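Local coordinates for pesticidal crystal protein Cry4Aa (Bacillus thuringiensis, PDB 2C9K) that binds midgut epithelial cells of mosquito larvae and promotes their colloid-osmotic lysis as a pore-forming insecticidal delta-endotoxin, at residues F38-S48 / A70-N79. Sequence-based numbering, arbitrary orientation.
Sequences FPAQDQSNTWS and ANKILNRSFN
Asn-71 and Asn-75, near the break between helices 64-74 and 77-89, reach across to the connection between helices 29-37 and 46-58 in the N-terminal helical domain of this three-domain delta-endotoxin. The polar contacts centre on the carbonyl of Ser-44. Asn-71 ND2 gives it a nearly straight bond of 2.9 Å (N-H...O angle 165°), lying in the carbonyl plane and close to the donor's own amide plane. A second, weak bond comes from Asn-75 ND2 to Ser-44 O at 3.1 Å, so the oxygen has one firm and one weak amide donor. A chi1 of -169° swings the Asn-71 amide away from its own backbone N and out to the connection, where OD1 accepts a weak bond from Ser-48 N (3.3 Å, Ser-48 N to Asn-71 OD1) at the start of helix 46-58. Within the connection, Ser-44 OG donates to Gln-41 O and accepts from Ala-40 N, which ties the turn together.

The aromatic contacts fall in two patches. At one, Leu-74 CB sits over a face of the Trp-47 indole, 3.6 Å from the five-membered ring's centroid; Trp-47 also packs on Ser-142 and Gln-145 of helix 140-164. At the other, Phe-78 packs against both Phe-38 and Gln-41: its CB lies over the Phe-38 ring, 4.0 Å from the centroid, while Gln-41 CA stands above the centre of the Phe-78 ring, 3.7 Å from its centroid. The two phenyl planes meet obliquely, at 43°. Alongside, Ser-77 turns its hydroxyl to His-113 of helix 103-123 and leaves its CB 4.1 Å from Phe-38 CZ, while the Phe-38 ring edge meets Leu-74 O, 3.8 Å from CE2.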
# COMPACT_ATOMS: atom_id res chain seq x y z
N PHE A 38 -11.60 -13.93 13.30
CA PHE A 38 -12.39 -14.51 14.38
C PHE A 38 -11.78 -15.81 14.91
O PHE A 38 -12.35 -16.88 14.73
CB PHE A 38 -13.82 -14.79 13.92
CG PHE A 38 -14.46 -13.64 13.20
CD1 PHE A 38 -14.39 -13.54 11.82
CD2 PHE A 38 -15.16 -12.67 13.92
CE1 PHE A 38 -15.00 -12.49 11.15
CE2 PHE A 38 -15.79 -11.61 13.26
CZ PHE A 38 -15.71 -11.51 11.87
N PRO A 39 -10.61 -15.73 15.56
CA PRO A 39 -9.93 -16.91 16.11
C PRO A 39 -10.64 -17.53 17.32
O PRO A 39 -10.45 -18.71 17.63
CB PRO A 39 -8.54 -16.37 16.45
CG PRO A 39 -8.81 -14.94 16.79
CD PRO A 39 -9.77 -14.52 15.71
N ALA A 40 -11.47 -16.74 17.99
CA ALA A 40 -12.23 -17.21 19.14
C ALA A 40 -13.72 -16.98 18.85
O ALA A 40 -14.49 -16.58 19.72
CB ALA A 40 -11.83 -16.44 20.39
N GLN A 41 -14.10 -17.22 17.60
CA GLN A 41 -15.47 -17.07 17.14
C GLN A 41 -16.08 -15.70 17.44
O GLN A 41 -15.39 -14.68 17.35
CB GLN A 41 -16.35 -18.18 17.73
CG GLN A 41 -15.92 -19.56 17.29
CD GLN A 41 -14.51 -19.90 17.74
OE1 GLN A 41 -14.25 -20.04 18.93
NE2 GLN A 41 -13.60 -20.02 16.78
N ASP A 42 -17.37 -15.68 17.78
CA ASP A 42 -18.05 -14.42 18.07
C ASP A 42 -17.72 -13.88 19.45
O ASP A 42 -18.50 -13.13 20.03
CB ASP A 42 -19.56 -14.59 17.92
CG ASP A 42 -20.14 -15.56 18.92
OD1 ASP A 42 -21.38 -15.58 19.06
OD2 ASP A 42 -19.36 -16.31 19.55
N GLN A 43 -16.56 -14.26 19.98
CA GLN A 43 -16.12 -13.80 21.28
C GLN A 43 -14.63 -13.49 21.24
O GLN A 43 -13.89 -13.71 22.21
CB GLN A 43 -16.43 -14.84 22.37
CG GLN A 43 -15.69 -16.16 22.21
CD GLN A 43 -16.04 -17.16 23.30
OE1 GLN A 43 -15.46 -18.25 23.37
NE2 GLN A 43 -16.99 -16.79 24.16
N SER A 44 -14.19 -12.99 20.09
CA SER A 44 -12.79 -12.65 19.88
C SER A 44 -12.52 -11.22 20.37
O SER A 44 -13.44 -10.52 20.80
CB SER A 44 -12.45 -12.73 18.38
OG SER A 44 -12.87 -13.96 17.81
N ASN A 45 -11.26 -10.81 20.31
CA ASN A 45 -10.88 -9.47 20.72
C ASN A 45 -10.12 -8.76 19.60
O ASN A 45 -9.35 -7.83 19.85
CB ASN A 45 -10.00 -9.53 21.97
CG ASN A 45 -10.69 -10.20 23.13
OD1 ASN A 45 -11.78 -9.80 23.54
ND2 ASN A 45 -10.07 -11.24 23.66
N THR A 46 -10.37 -9.21 18.37
CA THR A 46 -9.72 -8.64 17.20
C THR A 46 -10.00 -7.14 17.07
O THR A 46 -9.07 -6.34 16.94
CB THR A 46 -10.17 -9.37 15.91
OG1 THR A 46 -9.86 -10.76 16.02
CG2 THR A 46 -9.46 -8.80 14.69
N TRP A 47 -11.28 -6.76 17.13
CA TRP A 47 -11.67 -5.36 17.02
C TRP A 47 -11.15 -4.52 18.19
O TRP A 47 -10.81 -3.35 18.03
CB TRP A 47 -13.19 -5.25 16.94
CG TRP A 47 -13.77 -6.23 15.98
CD1 TRP A 47 -14.80 -7.09 16.21
CD2 TRP A 47 -13.31 -6.51 14.65
NE1 TRP A 47 -15.00 -7.90 15.12
CE2 TRP A 47 -14.10 -7.56 14.15
CE3 TRP A 47 -12.30 -5.98 13.84
CZ2 TRP A 47 -13.92 -8.10 12.87
CZ3 TRP A 47 -12.11 -6.51 12.56
CH2 TRP A 47 -12.92 -7.56 12.09
N SER A 48 -11.08 -5.12 19.38
CA SER A 48 -10.55 -4.40 20.54
C SER A 48 -9.09 -4.10 20.25
O SER A 48 -8.65 -2.96 20.38
CB SER A 48 -10.66 -5.25 21.80
OG SER A 48 -12.01 -5.45 22.16
N ALA A 70 -18.12 -1.82 20.36
CA ALA A 70 -17.75 -1.98 18.96
C ALA A 70 -17.34 -3.42 18.71
O ALA A 70 -17.72 -4.02 17.71
CB ALA A 70 -16.60 -1.03 18.61
N ASN A 71 -16.58 -3.98 19.64
CA ASN A 71 -16.10 -5.36 19.52
C ASN A 71 -17.25 -6.37 19.57
O ASN A 71 -17.20 -7.43 18.94
CB ASN A 71 -15.09 -5.64 20.63
CG ASN A 71 -14.37 -6.94 20.41
OD1 ASN A 71 -13.74 -7.13 19.37
ND2 ASN A 71 -14.44 -7.84 21.39
N LYS A 72 -18.27 -6.02 20.34
CA LYS A 72 -19.46 -6.84 20.53
C LYS A 72 -20.33 -6.83 19.28
O LYS A 72 -20.92 -7.84 18.91
CB LYS A 72 -20.23 -6.28 21.72
CG LYS A 72 -21.42 -7.08 22.22
CD LYS A 72 -22.10 -6.32 23.36
CE LYS A 72 -21.10 -5.93 24.46
NZ LYS A 72 -21.68 -5.10 25.56
N ILE A 73 -20.39 -5.67 18.63
CA ILE A 73 -21.20 -5.47 17.43
C ILE A 73 -20.64 -6.11 16.17
O ILE A 73 -21.37 -6.75 15.42
CB ILE A 73 -21.41 -3.96 17.15
CG1 ILE A 73 -22.13 -3.30 18.32
CG2 ILE A 73 -22.19 -3.78 15.86
CD1 ILE A 73 -22.39 -1.81 18.12
N LEU A 74 -19.35 -5.92 15.92
CA LEU A 74 -18.71 -6.47 14.73
C LEU A 74 -18.41 -7.96 14.84
O LEU A 74 -18.07 -8.60 13.85
CB LEU A 74 -17.43 -5.69 14.42
CG LEU A 74 -17.51 -4.54 13.41
CD1 LEU A 74 -18.93 -4.08 13.18
CD2 LEU A 74 -16.65 -3.40 13.90
N ASN A 75 -18.54 -8.50 16.05
CA ASN A 75 -18.30 -9.92 16.27
C ASN A 75 -19.55 -10.73 15.94
O ASN A 75 -19.63 -11.93 16.22
CB ASN A 75 -17.85 -10.18 17.71
CG ASN A 75 -16.34 -10.31 17.83
OD1 ASN A 75 -15.59 -9.82 16.99
ND2 ASN A 75 -15.88 -10.99 18.89
N ARG A 76 -20.54 -10.07 15.34
CA ARG A 76 -21.77 -10.72 14.94
C ARG A 76 -21.58 -11.27 13.55
O ARG A 76 -22.18 -12.28 13.17
CB ARG A 76 -22.93 -9.73 14.92
CG ARG A 76 -23.35 -9.19 16.27
CD ARG A 76 -24.36 -8.09 16.06
NE ARG A 76 -24.75 -7.44 17.31
CZ ARG A 76 -25.36 -6.26 17.35
NH1 ARG A 76 -25.64 -5.62 16.22
NH2 ARG A 76 -25.69 -5.73 18.52
N SER A 77 -20.75 -10.59 12.77
CA SER A 77 -20.48 -11.00 11.40
C SER A 77 -19.98 -12.44 11.37
O SER A 77 -20.14 -13.13 10.36
CB SER A 77 -19.44 -10.08 10.76
OG SER A 77 -19.92 -8.76 10.60
N PHE A 78 -19.39 -12.90 12.46
CA PHE A 78 -18.88 -14.26 12.48
C PHE A 78 -19.94 -15.29 12.12
O PHE A 78 -19.77 -16.08 11.19
CB PHE A 78 -18.29 -14.62 13.85
CG PHE A 78 -17.83 -16.04 13.94
CD1 PHE A 78 -16.80 -16.50 13.12
CD2 PHE A 78 -18.46 -16.94 14.79
CE1 PHE A 78 -16.40 -17.84 13.15
CE2 PHE A 78 -18.07 -18.28 14.83
CZ PHE A 78 -17.04 -18.73 14.01
N ASN A 79 -21.05 -15.28 12.86
CA ASN A 79 -22.12 -16.22 12.60
C ASN A 79 -22.79 -15.97 11.25
O ASN A 79 -23.12 -16.91 10.53
CB ASN A 79 -23.16 -16.16 13.73
CG ASN A 79 -22.77 -17.05 14.91
OD1 ASN A 79 -23.31 -16.90 16.01
ND2 ASN A 79 -21.85 -17.98 14.68